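Cytosolic phospholipase A2 delta (Homo sapiens, PDB 5IZ5) hydrolyses glycerophospholipids at the sn-2 position in a calcium-dependent manner, releasing free fatty acids with a preference for linoleic acid. Local coordinates at residues 428-433 and 602-607; 480-485 and 654-659; 531-536 and 648-653. The protein carries 3 engineered substitutions. All blocks are in the same frame, centred on the assembly; numbering follows the deposited sequence.

Contact 1: 428-433 and 602-607; sequences FVDLWA and LHQRSP
Phe428, Val429 and Asp430, the first turn of helix 428-441, pack against Leu602, His603 and Gln604 in a buried helix-to-loop contact of the catalytic PLA2c domain. The loop runs between helix 588-593 and strand 614-615, and it passes close to the helix start, where the CA atoms of Phe428 and Leu602 are 5.0 Å apart. Leu602 reaches back to the helix with one methyl: CD2 lies over one face of the Phe428 ring, 4.2 Å from its centroid and 17° off the ring normal, a CH-pi contact displaced toward the rim. Leu540 of helix 534-543 touches both of these side chains. The two methyls of Val429 meet different parts of the loop. CG1, anti to the backbone N (chi1 165°), faces the side-chain NE2 of Gln604, whereas CG2 packs against the loop backbone, 3.2 Å from Leu602 O. Beyond this apolar part the contact turns polar. The Gln604 chain bends at chi2 (73°) and crosses Asp430 at about a right angle. Its NE2 donates to Asp430 OD1 over 3.3 Å, nearly in its own amide plane but from above that of the carboxylate. The other carboxylate oxygen, OD2, accepts from the backbone N of Thr427 just before the helix, while a long, weak ion pair joins OD1 to Arg419. A water also links the two side chains, lying 2.7 Å from Gln604 OE1 and 2.7 Å from Asp430 OD1.

Contact 2: 480-485 and 654-659; sequences DFKEWV and YFINTS
Lys482 and Phe655 meet where strand 482-487 of the mixed central sheet faces the loop after strand 649-650, which leads on from Asp651, probably the proton acceptor of the active site, and makes an inverse gamma turn centred on Asn657. The turn is accompanied by a weak bond from Thr658 N to Ile656 O, and the Asn657 side chain accepts from Gly333 N, beside the substrate-binding Gly334 and Gly335. Lys482 and Phe655 run past one another in opposite directions, and the aliphatic part of the lysine does most of the touching: CD comes to 3.4 Å from Phe655 CD2, approaching the ring obliquely. CG of Lys482 stands between the backbone N and the carbonyl carbon (chi1 54°). The chain then stays extended until it bends at chi4 (146°), where NZ lies among apolar atoms, 3.5 Å from Phe655 CB and 3.5 Å from Ile656 CD1. Lysine and isoleucine cross at about a right angle. At the edge of the same ring, Asp480 CA lies 4.2 Å from Phe655 CE2, while Leu469 and Val471 of neighbouring strand 463-471 also touch the phenylalanine. Farther along the strand, Trp484 leans its benzo end toward the turn, with its NE1 bonded to the hydroxyl of Tyr693. The indole tip CH2 lies loosely near two backbone carbonyl oxygens of the loop: Ile656 O near the ring plane at the edge, 4.4 Å away, and Thr658 O obliquely, at 4.1 Å from CH2.

Contact 3: 531-536 and 648-653; sequences WSNIFS and CLVDAA
Trp531 and Asp651 approach to 5.0 Å between their CA atoms where the break between helices 524-531 and 534-543 passes strand 649-650 and the residues that follow it, the touching parts running 63° apart. Asn533, at the N-cap position of the second helix, spends its amide on the strand instead of on the helix. Its CG stands between the backbone N and the carbonyl carbon (chi1 72°). OD1 accepts from Asp651 N at 2.7 Å, the N-H coming from above the amide plane. ND2 gives a more bent bond to Leu649 O at 2.9 Å (139°). The Asp651 side chain runs the other way past the asparagine, CG anti to the backbone N, and enters the inter-helix break. There OD2 receives a weak bond from Ile534 N over 3.3 Å and packs against Ile534 CG2, also at 3.3 Å. Trp531 O sits 3.1 Å from Asp651 CG, a fellow acceptor beside the carboxylate, not a bonding partner. OD1 closes an Asx turn, accepting from Ala653 N at 2.7 Å from above the carboxylate plane. A water bridges the backbone, accepting from Ala652 N and lying 2.7 Å from Trp531 O. OD2 is also hydrogen-bonded to the hydroxyl of Ser365, the nucleophile, an arrangement characteristic of the Ser-Asp dyad of cytosolic and patatin-like phospholipases. Asn533 thus appears to position the backbone of Asp651 from the second shell, while the Asx turn and the weak Ile534 N bond are consistent with a carboxylate oriented toward Ser365 as proton acceptor.

All three contacts gather around Ser365 and Asp651, the probable proton acceptor. Contact 3 holds Asp651 itself. Contact 1 adjoins it, about 9 Å between centres, joined through Trp432, whose NE1 is 3.2 Å from Ser532 OG in a probable hydrogen bond, and through His603, which packs on Val650. Contact 2 lies about 10 Å from contact 3 between centres. There Tyr654 OH probably bonds to Asn533 O, tying the loop after Asp651 back to the helix start, and Trp484 packs on Ala652. Contacts 1 and 2 are about 17 Å apart between centres, yet His603 and Tyr654 meet edge-to-face. The side chains of His603 and Trp484 remain about 11 and 10 Å from that of Ser365.

Contact 1: 428-433 and 602-607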
loop_
_atom_site.group_PDB
_atom_site.type_symbol
_atom_site.label_atom_id
_atom_site.label_comp_id
_atom_site.label_asym_id
_atom_site.label_seq_id
_atom_site.Cartn_x
_atom_site.Cartn_y
_atom_site.Cartn_z
ATOM N N PHE B 428 16.572 0.868 3.384
ATOM C CA PHE B 428 16.601 0.967 4.845
ATOM C C PHE B 428 15.610 -0.013 5.479
ATOM O O PHE B 428 15.875 -0.572 6.538
ATOM C CB PHE B 428 16.248 2.393 5.294
ATOM C CG PHE B 428 17.424 3.322 5.397
ATOM C CD1 PHE B 428 18.066 3.732 4.243
ATOM C CD2 PHE B 428 17.859 3.830 6.624
ATOM C CE1 PHE B 428 19.144 4.597 4.291
ATOM C CE2 PHE B 428 18.937 4.704 6.678
ATOM C CZ PHE B 428 19.578 5.088 5.508
ATOM N N VAL B 429 14.474 -0.205 4.816
ATOM C CA VAL B 429 13.441 -1.118 5.281
ATOM C C VAL B 429 13.961 -2.538 5.384
ATOM O O VAL B 429 13.620 -3.252 6.320
ATOM C CB VAL B 429 12.208 -1.080 4.358
ATOM C CG1 VAL B 429 11.295 -2.273 4.600
ATOM C CG2 VAL B 429 11.452 0.221 4.570
ATOM N N ASP B 430 14.807 -2.937 4.442
ATOM C CA ASP B 430 15.364 -4.277 4.463
ATOM C C ASP B 430 16.283 -4.480 5.648
ATOM O O ASP B 430 16.228 -5.534 6.288
ATOM C CB ASP B 430 16.089 -4.590 3.156
ATOM C CG ASP B 430 15.161 -4.541 1.968
ATOM O OD1 ASP B 430 14.314 -5.445 1.837
ATOM O OD2 ASP B 430 15.259 -3.596 1.172
ATOM N N LEU B 431 17.107 -3.481 5.970
ATOM C CA LEU B 431 17.998 -3.622 7.124
ATOM C C LEU B 431 17.188 -3.577 8.409
ATOM O O LEU B 431 17.453 -4.328 9.341
ATOM C CB LEU B 431 19.064 -2.531 7.155
ATOM C CG LEU B 431 20.042 -2.631 8.329
ATOM C CD1 LEU B 431 20.789 -3.958 8.337
ATOM C CD2 LEU B 431 21.024 -1.473 8.297
ATOM N N TRP B 432 16.219 -2.672 8.459
ATOM C CA TRP B 432 15.364 -2.534 9.628
ATOM C C TRP B 432 14.610 -3.836 9.903
ATOM O O TRP B 432 14.466 -4.238 11.059
ATOM C CB TRP B 432 14.415 -1.360 9.441
ATOM C CG TRP B 432 13.333 -1.253 10.457
ATOM C CD1 TRP B 432 12.002 -1.154 10.204
ATOM C CD2 TRP B 432 13.479 -1.226 11.885
ATOM N NE1 TRP B 432 11.306 -1.069 11.380
ATOM C CE2 TRP B 432 12.187 -1.111 12.429
ATOM C CE3 TRP B 432 14.577 -1.288 12.756
ATOM C CZ2 TRP B 432 11.958 -1.047 13.806
ATOM C CZ3 TRP B 432 14.348 -1.229 14.129
ATOM C CH2 TRP B 432 13.047 -1.111 14.640
ATOM N N ALA B 433 14.199 -4.522 8.838
ATOM C CA ALA B 433 13.546 -5.821 8.971
ATOM C C ALA B 433 14.406 -6.810 9.731
ATOM O O ALA B 433 13.923 -7.472 10.651
ATOM C CB ALA B 433 13.191 -6.382 7.607
ATOM N N LEU B 602 14.637 5.185 1.714
ATOM C CA LEU B 602 14.115 4.907 3.035
ATOM C C LEU B 602 13.106 3.767 3.003
ATOM O O LEU B 602 13.053 2.955 3.927
ATOM C CB LEU B 602 13.428 6.155 3.597
ATOM C CG LEU B 602 14.333 7.181 4.282
ATOM C CD1 LEU B 602 13.517 8.413 4.653
ATOM C CD2 LEU B 602 15.061 6.600 5.488
ATOM N N HIS B 603 12.314 3.735 1.933
ATOM C CA HIS B 603 11.128 2.900 1.835
ATOM C C HIS B 603 11.291 1.758 0.843
ATOM O O HIS B 603 12.066 1.855 -0.106
ATOM C CB HIS B 603 9.951 3.776 1.431
ATOM C CG HIS B 603 9.787 4.979 2.301
ATOM N ND1 HIS B 603 9.912 4.927 3.673
ATOM C CD2 HIS B 603 9.520 6.269 1.995
ATOM C CE1 HIS B 603 9.727 6.135 4.175
ATOM N NE2 HIS B 603 9.484 6.965 3.178
ATOM N N GLN B 604 10.558 0.672 1.078
ATOM C CA GLN B 604 10.554 -0.476 0.169
ATOM C C GLN B 604 10.044 -0.044 -1.212
ATOM O O GLN B 604 9.184 0.833 -1.326
ATOM C CB GLN B 604 9.699 -1.619 0.754
ATOM C CG GLN B 604 9.854 -2.961 0.082
ATOM C CD GLN B 604 11.181 -3.592 0.412
ATOM O OE1 GLN B 604 12.202 -3.239 -0.179
ATOM N NE2 GLN B 604 11.184 -4.519 1.367
ATOM N N ARG B 605 10.609 -0.624 -2.262
ATOM C CA ARG B 605 10.129 -0.362 -3.619
ATOM C C ARG B 605 9.339 -1.549 -4.175
ATOM O O ARG B 605 9.751 -2.232 -5.114
ATOM C CB ARG B 605 11.291 0.050 -4.524
ATOM C CG ARG B 605 11.739 1.468 -4.219
ATOM C CD ARG B 605 12.997 1.861 -4.964
ATOM N NE ARG B 605 13.313 3.277 -4.776
ATOM C CZ ARG B 605 14.232 3.943 -5.475
ATOM N NH1 ARG B 605 14.944 3.327 -6.414
ATOM N NH2 ARG B 605 14.445 5.233 -5.231
ATOM N N SER B 606 8.165 -1.749 -3.599
ATOM C CA SER B 606 7.375 -2.938 -3.872
ATOM C C SER B 606 6.761 -2.890 -5.260
ATOM O O SER B 606 6.215 -1.866 -5.656
ATOM C CB SER B 606 6.272 -3.089 -2.838
ATOM O OG SER B 606 6.835 -3.327 -1.561
ATOM N N PRO B 607 6.858 -3.998 -6.008
ATOM C CA PRO B 607 6.156 -4.062 -7.282
ATOM C C PRO B 607 4.667 -3.812 -7.103
ATOM O O PRO B 607 4.071 -4.312 -6.147
ATOM C CB PRO B 607 6.412 -5.501 -7.745
ATOM C CG PRO B 607 7.717 -5.861 -7.120
ATOM C CD PRO B 607 7.679 -5.199 -5.771
HETATM O O HOH W 1 13.764 -5.338 -0.830
#

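Contact 2: 480-485 and 654-659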
loop_
_atom_site.group_PDB
_atom_site.type_symbol
_atom_site.label_atom_id
_atom_site.label_comp_id
_atom_site.label_asym_id
_atom_site.label_seq_id
_atom_site.Cartn_x
_atom_site.Cartn_y
_atom_site.Cartn_z
ATOM N N ASP B 480 1.294 15.187 0.176
ATOM C CA ASP B 480 0.158 14.661 0.931
ATOM C C ASP B 480 -0.804 13.792 0.101
ATOM O O ASP B 480 -1.940 13.566 0.522
ATOM C CB ASP B 480 -0.609 15.808 1.615
ATOM C CG ASP B 480 -1.071 16.883 0.641
ATOM O OD1 ASP B 480 -1.988 17.645 1.010
ATOM O OD2 ASP B 480 -0.521 16.979 -0.480
ATOM N N PHE B 481 -0.359 13.339 -1.074
ATOM C CA PHE B 481 -0.996 12.221 -1.780
ATOM C C PHE B 481 -0.739 10.942 -1.001
ATOM O O PHE B 481 0.412 10.587 -0.763
ATOM C CB PHE B 481 -0.408 12.073 -3.176
ATOM C CG PHE B 481 -0.946 10.893 -3.955
ATOM C CD1 PHE B 481 -0.341 9.645 -3.861
ATOM C CD2 PHE B 481 -2.041 11.037 -4.798
ATOM C CE1 PHE B 481 -0.823 8.566 -4.581
ATOM C CE2 PHE B 481 -2.525 9.960 -5.523
ATOM C CZ PHE B 481 -1.915 8.724 -5.415
ATOM N N LYS B 482 -1.801 10.239 -0.625
ATOM C CA LYS B 482 -1.657 9.078 0.249
ATOM C C LYS B 482 -2.862 8.162 0.141
ATOM O O LYS B 482 -3.995 8.613 0.219
ATOM C CB LYS B 482 -1.463 9.539 1.703
ATOM C CG LYS B 482 -2.538 10.477 2.207
ATOM C CD LYS B 482 -2.197 10.937 3.610
ATOM C CE LYS B 482 -3.435 11.276 4.428
ATOM N NZ LYS B 482 -3.231 10.923 5.863
ATOM N N GLU B 483 -2.583 6.875 -0.040
ATOM C CA GLU B 483 -3.582 5.833 -0.264
ATOM C C GLU B 483 -3.408 4.721 0.757
ATOM O O GLU B 483 -2.303 4.211 0.951
ATOM C CB GLU B 483 -3.427 5.258 -1.675
ATOM C CG GLU B 483 -3.512 6.323 -2.756
ATOM C CD GLU B 483 -3.163 5.802 -4.134
ATOM O OE1 GLU B 483 -3.919 6.104 -5.073
ATOM O OE2 GLU B 483 -2.132 5.109 -4.281
ATOM N N TRP B 484 -4.505 4.339 1.401
ATOM C CA TRP B 484 -4.452 3.297 2.420
ATOM C C TRP B 484 -4.329 1.927 1.761
ATOM O O TRP B 484 -5.109 1.590 0.868
ATOM C CB TRP B 484 -5.679 3.355 3.336
ATOM C CG TRP B 484 -5.716 4.610 4.167
ATOM C CD1 TRP B 484 -6.402 5.755 3.891
ATOM C CD2 TRP B 484 -5.013 4.848 5.393
ATOM N NE1 TRP B 484 -6.172 6.690 4.875
ATOM C CE2 TRP B 484 -5.324 6.159 5.810
ATOM C CE3 TRP B 484 -4.153 4.081 6.177
ATOM C CZ2 TRP B 484 -4.801 6.720 6.986
ATOM C CZ3 TRP B 484 -3.633 4.636 7.348
ATOM C CH2 TRP B 484 -3.961 5.942 7.743
ATOM N N VAL B 485 -3.323 1.174 2.190
ATOM C CA VAL B 485 -3.139 -0.207 1.788
ATOM C C VAL B 485 -3.307 -1.097 3.021
ATOM O O VAL B 485 -2.531 -1.050 3.976
ATOM C CB VAL B 485 -1.761 -0.452 1.141
ATOM C CG1 VAL B 485 -1.606 -1.921 0.780
ATOM C CG2 VAL B 485 -1.591 0.415 -0.099
ATOM N N TYR B 654 3.681 8.383 9.747
ATOM C CA TYR B 654 4.162 9.553 8.983
ATOM C C TYR B 654 3.075 10.602 8.736
ATOM O O TYR B 654 3.380 11.765 8.463
ATOM C CB TYR B 654 4.723 9.150 7.617
ATOM C CG TYR B 654 6.108 8.549 7.639
ATOM C CD1 TYR B 654 6.293 7.206 7.899
ATOM C CD2 TYR B 654 7.233 9.326 7.380
ATOM C CE1 TYR B 654 7.559 6.647 7.908
ATOM C CE2 TYR B 654 8.506 8.774 7.388
ATOM C CZ TYR B 654 8.665 7.429 7.650
ATOM O OH TYR B 654 9.921 6.851 7.672
ATOM N N PHE B 655 1.817 10.173 8.782
ATOM C CA PHE B 655 0.684 11.051 8.488
ATOM C C PHE B 655 -0.325 11.130 9.632
ATOM O O PHE B 655 -0.506 12.197 10.207
ATOM C CB PHE B 655 -0.001 10.623 7.193
ATOM C CG PHE B 655 0.839 10.862 5.971
ATOM C CD1 PHE B 655 1.872 9.993 5.655
ATOM C CD2 PHE B 655 0.609 11.961 5.143
ATOM C CE1 PHE B 655 2.659 10.200 4.535
ATOM C CE2 PHE B 655 1.391 12.172 4.018
ATOM C CZ PHE B 655 2.417 11.291 3.714
ATOM N N ILE B 656 -0.989 10.014 9.945
ATOM C CA ILE B 656 -2.024 9.989 10.995
ATOM C C ILE B 656 -1.973 8.723 11.835
ATOM O O ILE B 656 -2.034 7.613 11.296
ATOM C CB ILE B 656 -3.454 10.058 10.422
ATOM C CG1 ILE B 656 -3.631 11.293 9.533
ATOM C CG2 ILE B 656 -4.458 10.081 11.570
ATOM C CD1 ILE B 656 -4.987 11.398 8.862
ATOM N N ASN B 657 -1.967 8.904 13.156
ATOM C CA ASN B 657 -1.691 7.821 14.091
ATOM C C ASN B 657 -2.929 6.995 14.444
ATOM O O ASN B 657 -3.271 6.848 15.624
ATOM C CB ASN B 657 -1.048 8.396 15.358
ATOM C CG ASN B 657 -0.473 7.329 16.270
ATOM O OD1 ASN B 657 -0.084 6.247 15.828
ATOM N ND2 ASN B 657 -0.408 7.636 17.560
ATOM N N THR B 658 -3.558 6.419 13.417
ATOM C CA THR B 658 -4.765 5.614 13.584
ATOM C C THR B 658 -4.787 4.402 12.647
ATOM O O THR B 658 -4.260 4.449 11.528
ATOM C CB THR B 658 -6.032 6.447 13.317
ATOM O OG1 THR B 658 -7.191 5.670 13.637
ATOM C CG2 THR B 658 -6.117 6.904 11.843
ATOM N N SER B 659 -5.400 3.318 13.117
ATOM C CA SER B 659 -5.639 2.138 12.287
ATOM C C SER B 659 -7.106 2.055 11.856
ATOM O O SER B 659 -7.557 1.021 11.378
ATOM C CB SER B 659 -5.199 0.866 13.026
ATOM O OG SER B 659 -5.960 0.641 14.189
#

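Contact 3: 531-536 and 648-653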
loop_
_atom_site.group_PDB
_atom_site.type_symbol
_atom_site.label_atom_id
_atom_site.label_comp_id
_atom_site.label_asym_id
_atom_site.label_seq_id
_atom_site.Cartn_x
_atom_site.Cartn_y
_atom_site.Cartn_z
ATOM N N TRP B 531 5.401 -1.716 8.030
ATOM C CA TRP B 531 4.372 -1.205 8.935
ATOM C C TRP B 531 4.935 -0.225 9.961
ATOM O O TRP B 531 4.250 0.712 10.364
ATOM C CB TRP B 531 3.666 -2.365 9.650
ATOM C CG TRP B 531 2.946 -3.293 8.707
ATOM C CD1 TRP B 531 2.352 -2.964 7.520
ATOM C CD2 TRP B 531 2.721 -4.689 8.890
ATOM N NE1 TRP B 531 1.782 -4.065 6.950
ATOM C CE2 TRP B 531 1.993 -5.143 7.770
ATOM C CE3 TRP B 531 3.075 -5.608 9.889
ATOM C CZ2 TRP B 531 1.603 -6.471 7.623
ATOM C CZ3 TRP B 531 2.696 -6.930 9.736
ATOM C CH2 TRP B 531 1.964 -7.347 8.615
ATOM N N SER B 532 6.170 -0.463 10.387
ATOM C CA SER B 532 6.828 0.367 11.381
ATOM C C SER B 532 8.044 1.109 10.812
ATOM O O SER B 532 8.997 1.380 11.557
ATOM C CB SER B 532 7.234 -0.490 12.589
ATOM O OG SER B 532 8.202 -1.470 12.247
ATOM N N ASN B 533 8.024 1.431 9.510
ATOM C CA ASN B 533 9.195 2.089 8.884
ATOM C C ASN B 533 9.434 3.564 9.242
ATOM O O ASN B 533 10.347 4.196 8.713
ATOM C CB ASN B 533 9.298 1.844 7.359
ATOM C CG ASN B 533 8.257 2.582 6.531
ATOM O OD1 ASN B 533 7.549 3.467 7.002
ATOM N ND2 ASN B 533 8.172 2.205 5.252
ATOM N N ILE B 534 8.647 4.103 10.172
ATOM C CA ILE B 534 9.030 5.352 10.836
ATOM C C ILE B 534 10.449 5.187 11.402
ATOM O O ILE B 534 11.232 6.132 11.437
ATOM C CB ILE B 534 8.035 5.767 11.953
ATOM C CG1 ILE B 534 8.306 7.200 12.421
ATOM C CG2 ILE B 534 8.103 4.813 13.142
ATOM C CD1 ILE B 534 7.814 8.254 11.452
ATOM N N PHE B 535 10.788 3.964 11.801
ATOM C CA PHE B 535 12.119 3.685 12.332
ATOM C C PHE B 535 13.235 3.770 11.290
ATOM O O PHE B 535 14.386 3.997 11.659
ATOM C CB PHE B 535 12.173 2.334 13.037
ATOM C CG PHE B 535 11.502 2.321 14.380
ATOM C CD1 PHE B 535 12.225 2.446 15.567
ATOM C CD2 PHE B 535 10.138 2.179 14.454
ATOM C CE1 PHE B 535 11.575 2.432 16.793
ATOM C CE2 PHE B 535 9.482 2.170 15.668
ATOM C CZ PHE B 535 10.200 2.298 16.843
ATOM N N SER B 536 12.909 3.575 10.011
ATOM C CA SER B 536 13.851 3.819 8.918
ATOM C C SER B 536 14.249 5.282 8.882
ATOM O O SER B 536 15.409 5.608 8.658
ATOM C CB SER B 536 13.260 3.430 7.557
ATOM O OG SER B 536 12.914 2.063 7.536
ATOM N N CYS B 648 5.345 2.871 -3.029
ATOM C CA CYS B 648 6.214 3.359 -1.971
ATOM C C CYS B 648 5.417 3.356 -0.673
ATOM O O CYS B 648 4.686 4.303 -0.376
ATOM C CB CYS B 648 6.759 4.755 -2.281
ATOM S SG CYS B 648 7.929 5.340 -1.030
ATOM N N LEU B 649 5.588 2.292 0.106
ATOM C CA LEU B 649 4.752 2.044 1.269
ATOM C C LEU B 649 5.395 2.569 2.546
ATOM O O LEU B 649 6.565 2.302 2.842
ATOM C CB LEU B 649 4.444 0.550 1.400
ATOM C CG LEU B 649 3.579 -0.021 0.270
ATOM C CD1 LEU B 649 3.449 -1.523 0.415
ATOM C CD2 LEU B 649 2.198 0.606 0.247
ATOM N N VAL B 650 4.597 3.308 3.302
ATOM C CA VAL B 650 5.062 4.060 4.436
ATOM C C VAL B 650 4.233 3.720 5.684
ATOM O O VAL B 650 3.081 3.327 5.583
ATOM C CB VAL B 650 5.053 5.556 4.030
ATOM C CG1 VAL B 650 4.404 6.446 5.061
ATOM C CG2 VAL B 650 6.466 6.001 3.710
ATOM N N ASP B 651 4.871 3.810 6.846
ATOM C CA ASP B 651 4.216 3.705 8.160
ATOM C C ASP B 651 3.127 4.776 8.277
ATOM O O ASP B 651 3.379 5.920 7.930
ATOM C CB ASP B 651 5.318 3.886 9.216
ATOM C CG ASP B 651 4.836 3.726 10.639
ATOM O OD1 ASP B 651 3.649 3.985 10.913
ATOM O OD2 ASP B 651 5.677 3.360 11.494
ATOM N N ALA B 652 1.924 4.411 8.737
ATOM C CA ALA B 652 0.833 5.396 8.948
ATOM C C ALA B 652 1.236 6.547 9.874
ATOM O O ALA B 652 0.731 7.664 9.746
ATOM C CB ALA B 652 -0.410 4.712 9.499
ATOM N N ALA B 653 2.150 6.267 10.798
ATOM C CA ALA B 653 2.669 7.276 11.719
ATOM C C ALA B 653 3.338 8.485 11.033
ATOM O O ALA B 653 3.551 9.500 11.683
ATOM C CB ALA B 653 3.629 6.628 12.709
HETATM O O HOH W 2 1.753 1.536 9.707
#